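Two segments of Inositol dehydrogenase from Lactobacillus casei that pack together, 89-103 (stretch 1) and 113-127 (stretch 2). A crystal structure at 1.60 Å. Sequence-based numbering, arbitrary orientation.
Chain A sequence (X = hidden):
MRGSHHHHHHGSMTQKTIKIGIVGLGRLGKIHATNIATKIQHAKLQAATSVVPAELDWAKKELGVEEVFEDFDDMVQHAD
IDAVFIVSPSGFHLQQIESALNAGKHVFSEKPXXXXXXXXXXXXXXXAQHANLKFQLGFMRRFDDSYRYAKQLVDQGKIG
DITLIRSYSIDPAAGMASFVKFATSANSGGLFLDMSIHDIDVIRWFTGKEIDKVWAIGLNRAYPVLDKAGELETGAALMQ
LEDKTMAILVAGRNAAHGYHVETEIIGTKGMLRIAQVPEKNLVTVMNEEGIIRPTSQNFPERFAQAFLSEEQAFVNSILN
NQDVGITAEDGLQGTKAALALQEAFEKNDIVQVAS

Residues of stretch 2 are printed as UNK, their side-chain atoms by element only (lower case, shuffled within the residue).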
# COMPACT_ATOMS: atom_id res chain seq x y z
N PRO A 89 -23.53 -31.07 8.12
CA PRO A 89 -23.50 -30.18 9.28
C PRO A 89 -22.68 -30.78 10.43
O PRO A 89 -22.57 -32.00 10.53
CB PRO A 89 -24.97 -30.07 9.67
CG PRO A 89 -25.71 -30.29 8.39
CD PRO A 89 -24.91 -31.30 7.63
N SER A 90 -22.12 -29.92 11.28
CA SER A 90 -21.12 -30.33 12.26
C SER A 90 -21.61 -31.41 13.21
O SER A 90 -20.81 -32.20 13.72
CB SER A 90 -20.71 -29.12 13.09
OG SER A 90 -21.86 -28.46 13.57
N GLY A 91 -22.92 -31.45 13.45
CA GLY A 91 -23.48 -32.43 14.37
C GLY A 91 -23.36 -33.86 13.89
O GLY A 91 -23.52 -34.79 14.68
N PHE A 92 -23.05 -34.05 12.61
CA PHE A 92 -23.00 -35.39 12.01
C PHE A 92 -21.58 -35.88 11.76
O PHE A 92 -21.38 -37.04 11.41
CB PHE A 92 -23.75 -35.41 10.67
CG PHE A 92 -25.21 -35.10 10.80
CD1 PHE A 92 -26.12 -36.10 11.13
CD2 PHE A 92 -25.68 -33.82 10.58
CE1 PHE A 92 -27.47 -35.81 11.25
CE2 PHE A 92 -27.03 -33.53 10.70
CZ PHE A 92 -27.92 -34.53 11.03
N HIS A 93 -20.60 -34.99 11.92
CA HIS A 93 -19.22 -35.34 11.58
C HIS A 93 -18.70 -36.59 12.29
O HIS A 93 -18.19 -37.49 11.64
CB HIS A 93 -18.27 -34.16 11.81
CG HIS A 93 -18.47 -33.04 10.86
ND1 HIS A 93 -17.66 -31.91 10.84
CD2 HIS A 93 -19.39 -32.85 9.89
CE1 HIS A 93 -18.08 -31.09 9.90
NE2 HIS A 93 -19.13 -31.63 9.31
N LEU A 94 -18.82 -36.65 13.61
CA LEU A 94 -18.27 -37.77 14.36
C LEU A 94 -18.85 -39.12 13.96
O LEU A 94 -18.10 -40.07 13.76
CB LEU A 94 -18.45 -37.55 15.87
CG LEU A 94 -17.73 -36.31 16.41
CD1 LEU A 94 -18.01 -36.16 17.89
CD2 LEU A 94 -16.25 -36.44 16.19
N GLN A 95 -20.17 -39.20 13.82
CA GLN A 95 -20.79 -40.49 13.51
C GLN A 95 -20.45 -40.93 12.09
O GLN A 95 -20.28 -42.13 11.82
CB GLN A 95 -22.31 -40.46 13.75
CG GLN A 95 -23.11 -39.60 12.79
CD GLN A 95 -24.61 -39.86 12.89
OE1 GLN A 95 -25.10 -40.36 13.91
NE2 GLN A 95 -25.34 -39.53 11.83
N GLN A 96 -20.31 -39.96 11.18
CA GLN A 96 -19.96 -40.28 9.80
C GLN A 96 -18.48 -40.64 9.65
O GLN A 96 -18.13 -41.55 8.89
CB GLN A 96 -20.39 -39.15 8.85
CG GLN A 96 -21.92 -39.01 8.76
CD GLN A 96 -22.37 -37.79 7.99
OE1 GLN A 96 -21.57 -36.91 7.69
NE2 GLN A 96 -23.66 -37.73 7.69
N ILE A 97 -17.62 -39.95 10.39
CA ILE A 97 -16.20 -40.31 10.48
C ILE A 97 -16.04 -41.78 10.95
O ILE A 97 -15.33 -42.56 10.33
CB ILE A 97 -15.43 -39.37 11.42
CG1 ILE A 97 -15.23 -38.00 10.77
CG2 ILE A 97 -14.06 -39.94 11.74
CD1 ILE A 97 -14.78 -36.95 11.79
N GLU A 98 -16.69 -42.13 12.06
CA GLU A 98 -16.59 -43.48 12.60
C GLU A 98 -17.08 -44.54 11.62
O GLU A 98 -16.42 -45.56 11.41
CB GLU A 98 -17.35 -43.59 13.93
CG GLU A 98 -16.66 -42.86 15.07
CD GLU A 98 -17.40 -42.98 16.38
OE1 GLU A 98 -18.27 -43.87 16.50
OE2 GLU A 98 -17.10 -42.19 17.30
N SER A 99 -18.24 -44.30 11.01
CA SER A 99 -18.80 -45.24 10.05
C SER A 99 -17.90 -45.43 8.84
O SER A 99 -17.71 -46.56 8.38
CB SER A 99 -20.16 -44.75 9.59
OG SER A 99 -20.57 -45.46 8.44
N ALA A 100 -17.35 -44.34 8.33
CA ALA A 100 -16.49 -44.44 7.16
C ALA A 100 -15.23 -45.24 7.46
O ALA A 100 -14.81 -46.08 6.66
CB ALA A 100 -16.12 -43.06 6.64
N LEU A 101 -14.64 -45.00 8.63
CA LEU A 101 -13.42 -45.70 9.01
C LEU A 101 -13.70 -47.18 9.24
O LEU A 101 -12.90 -48.03 8.85
CB LEU A 101 -12.80 -45.07 10.27
CG LEU A 101 -12.16 -43.70 10.06
CD1 LEU A 101 -11.63 -43.17 11.39
CD2 LEU A 101 -11.04 -43.78 9.04
N ASN A 102 -14.84 -47.47 9.86
CA ASN A 102 -15.22 -48.86 10.12
C ASN A 102 -15.47 -49.65 8.83
O ASN A 102 -15.31 -50.87 8.79
CB ASN A 102 -16.45 -48.91 11.04
CG ASN A 102 -16.09 -48.62 12.50
OD1 ASN A 102 -15.02 -48.99 12.98
ND2 ASN A 102 -17.00 -47.94 13.21
N ALA A 103 -15.85 -48.94 7.76
CA ALA A 103 -16.06 -49.58 6.47
C ALA A 103 -14.82 -49.51 5.60
O ALA A 103 -14.87 -49.80 4.40
CB ALA A 103 -17.23 -48.96 5.78
N UNK A 113 -14.30 -30.97 14.11
CA UNK A 113 -14.39 -32.43 14.13
C UNK A 113 -15.71 -32.88 14.76
O UNK A 113 -16.31 -33.87 14.34
c UNK A 113 -13.12 -34.57 14.61
c UNK A 113 -13.16 -33.06 14.84
c UNK A 113 -13.12 -32.71 16.34
c UNK A 113 -11.79 -35.18 15.00
N UNK A 114 -16.16 -32.12 15.75
CA UNK A 114 -17.38 -32.44 16.47
C UNK A 114 -17.62 -31.35 17.49
O UNK A 114 -16.85 -30.38 17.56
N UNK A 115 -18.67 -31.50 18.29
CA UNK A 115 -19.11 -30.44 19.20
C UNK A 115 -19.00 -30.81 20.68
O UNK A 115 -18.97 -29.93 21.55
c UNK A 115 -22.23 -29.54 17.10
c UNK A 115 -20.01 -28.41 17.11
c UNK A 115 -20.55 -30.07 18.88
c UNK A 115 -20.76 -29.69 17.41
N UNK A 116 -18.97 -32.10 20.95
CA UNK A 116 -18.97 -32.60 22.33
C UNK A 116 -17.64 -33.28 22.62
O UNK A 116 -17.27 -34.22 21.92
c UNK A 116 -20.11 -33.60 22.51
c UNK A 116 -20.09 -34.26 23.88
o UNK A 116 -19.55 -35.37 23.99
o UNK A 116 -20.60 -33.65 24.84
N UNK A 117 -16.94 -32.80 23.64
CA UNK A 117 -15.62 -33.31 24.00
C UNK A 117 -15.61 -34.83 24.24
O UNK A 117 -14.71 -35.52 23.78
c UNK A 117 -14.13 -30.56 24.15
c UNK A 117 -13.68 -33.09 25.58
c UNK A 117 -15.14 -31.10 25.13
c UNK A 117 -15.10 -32.62 25.27
N UNK A 118 -16.59 -35.32 24.99
CA UNK A 118 -16.65 -36.75 25.29
C UNK A 118 -16.80 -37.56 23.99
O UNK A 118 -16.09 -38.53 23.77
o UNK A 118 -19.43 -40.08 27.66
c UNK A 118 -19.19 -38.88 27.40
c UNK A 118 -18.01 -38.57 26.50
c UNK A 118 -17.82 -37.07 26.24
o UNK A 118 -19.88 -37.93 27.84
N UNK A 119 -17.74 -37.14 23.15
CA UNK A 119 -17.95 -37.80 21.86
C UNK A 119 -16.71 -37.72 20.97
O UNK A 119 -16.40 -38.67 20.25
c UNK A 119 -19.18 -37.23 21.16
N UNK A 120 -16.00 -36.60 21.01
CA UNK A 120 -14.77 -36.47 20.23
C UNK A 120 -13.70 -37.49 20.66
O UNK A 120 -13.03 -38.10 19.82
c UNK A 120 -15.18 -34.06 19.59
c UNK A 120 -14.77 -32.57 19.74
c UNK A 120 -12.86 -34.99 19.56
c UNK A 120 -14.20 -35.03 20.26
N UNK A 121 -13.56 -37.71 21.97
CA UNK A 121 -12.57 -38.67 22.44
C UNK A 121 -12.92 -40.10 22.02
O UNK A 121 -12.03 -40.91 21.76
c UNK A 121 -12.38 -38.55 23.96
c UNK A 121 -11.29 -37.09 25.74
o UNK A 121 -10.82 -36.00 26.14
o UNK A 121 -11.26 -38.13 26.43
c UNK A 121 -11.91 -37.15 24.36
N UNK A 122 -14.21 -40.40 21.91
CA UNK A 122 -14.66 -41.70 21.43
C UNK A 122 -14.20 -41.88 19.98
O UNK A 122 -13.71 -42.94 19.59
c UNK A 122 -17.50 -44.66 19.68
c UNK A 122 -16.72 -43.14 21.07
n UNK A 122 -17.50 -45.19 20.89
c UNK A 122 -16.18 -41.81 21.51
c UNK A 122 -17.02 -44.26 21.78
n UNK A 122 -17.04 -43.43 19.76
N UNK A 123 -14.33 -40.82 19.20
CA UNK A 123 -13.89 -40.86 17.80
C UNK A 123 -12.37 -40.96 17.67
O UNK A 123 -11.87 -41.66 16.80
c UNK A 123 -14.43 -39.66 17.02
c UNK A 123 -13.94 -39.67 15.57
o UNK A 123 -15.86 -39.71 17.03
N UNK A 124 -11.64 -40.25 18.53
CA UNK A 124 -10.19 -40.39 18.56
C UNK A 124 -9.77 -41.84 18.73
O UNK A 124 -8.80 -42.28 18.11
n UNK A 124 -7.68 -36.87 20.33
c UNK A 124 -9.60 -39.55 19.68
c UNK A 124 -8.93 -37.29 20.49
c UNK A 124 -9.53 -38.08 19.36
o UNK A 124 -9.58 -37.06 21.51
N UNK A 125 -10.49 -42.57 19.57
CA UNK A 125 -10.20 -44.00 19.77
C UNK A 125 -10.42 -44.79 18.47
O UNK A 125 -9.58 -45.59 18.08
c UNK A 125 -11.04 -44.55 20.91
n UNK A 125 -9.46 -47.90 21.49
c UNK A 125 -9.62 -46.58 21.49
c UNK A 125 -10.98 -46.07 21.05
o UNK A 125 -8.73 -45.81 21.85
N UNK A 126 -11.56 -44.56 17.82
CA UNK A 126 -11.86 -45.23 16.55
C UNK A 126 -10.78 -44.92 15.51
O UNK A 126 -10.30 -45.81 14.81
c UNK A 126 -14.34 -45.25 17.00
c UNK A 126 -13.26 -44.85 16.01
c UNK A 126 -13.52 -45.54 14.68
N UNK A 127 -10.39 -43.65 15.42
CA UNK A 127 -9.32 -43.26 14.51
C UNK A 127 -8.01 -44.01 14.81
O UNK A 127 -7.34 -44.48 13.89
c UNK A 127 -7.81 -41.37 13.80
c UNK A 127 -9.07 -41.73 14.56
c UNK A 127 -10.29 -40.98 14.02
c UNK A 127 -10.21 -39.46 14.25
O HOH W 1 -18.52 -40.14 18.92

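Position 113 carries four carbons, forked at the first, with one arm two carbons long: I113. Its CA-to-CB bond points away from stretch 1, yet CG1 lies 4.0 Å from L94 CD2 and 4.0 Å from I97 CD1. Its backbone O sits 3.2 Å from H93 CB and 3.2 Å from L94 CD2, and finds no polar partner in the model.

Position 114 has no side-chain atoms, so it is G114. Its CA is 5.8 Å from the CA of L94, and an ideal CB built here would fall 2.6 Å from L94 CD1, a clash; the missing side chain permits this close approach.

Position 115 shows four carbons forked at the second, which defines L115. Its CD1 reaches S90 OG at 3.7 Å and the CA of G91 at 4.2 Å.

Position 116 has two carbons, the second bearing two oxygens: D116. It makes no contact with stretch 1 but occupies the N-cap, where OD2 accepts from the backbone N of residue 119 at 2.7 Å with an N-H...acceptor angle of 163°.

Position 117 again has four carbons, forked at the first with one longer arm, hence I117; its CA-to-CB bond points away from stretch 1, and it makes no contact. Position 118 has three carbons, the third with two oxygens, and is E118, out of reach of stretch 1. Position 119 has a single carbon, A119, whose CB packs 3.6 Å from L94 CD1.

Position 120 repeats the four-carbon pattern forked at the first, with one arm two carbons long: I120. Although its CA-to-CB bond points away, CG1 is 3.9 Å from L94 CD1. Position 121, three carbons ending in two oxygens, is E121, without contact.

Position 122 has one carbon leading to a five-membered ring of three carbons and two nitrogens, so it is H122. ND1 donates to E98 OE2 at 2.8 Å, N-H...acceptor angle 157°, with the acceptor at the ring edge, near its plane.

Position 123 has one carbon bearing an oxygen and a carbon: T123. OG1 donates to E98 OE2 at 2.8 Å, while CG2 meets I97 CG2 at 3.8 Å.

Positions 124 and 125 each have three carbons, the third with two further atoms, one oxygen and one nitrogen: Q124 and Q125, neither touching stretch 1. Position 126 has three carbons forked at the first, V126; CG2 lies 3.8 Å from E98 CG. Position 127, four carbons forked at the first with one longer arm, is I127, its CG1 3.7 Å from L101 CD1.

Two helices run 15° apart with axes approaching to 9.8 Å; the two stretches together bury 685 Å², loop residues included. L94 gives up 109 Å², packing against both the loop at I113 and G114 and the first helical turns. E98 supplies the polar centre: OE2 accepts from H122 and T123, and water 1 donates to that same oxygen at 3.0 Å and to A119 O at 2.9 Å, linking the helices again.

Stretch 2, residues 113-127: IGLDIEAIEHTQQVI
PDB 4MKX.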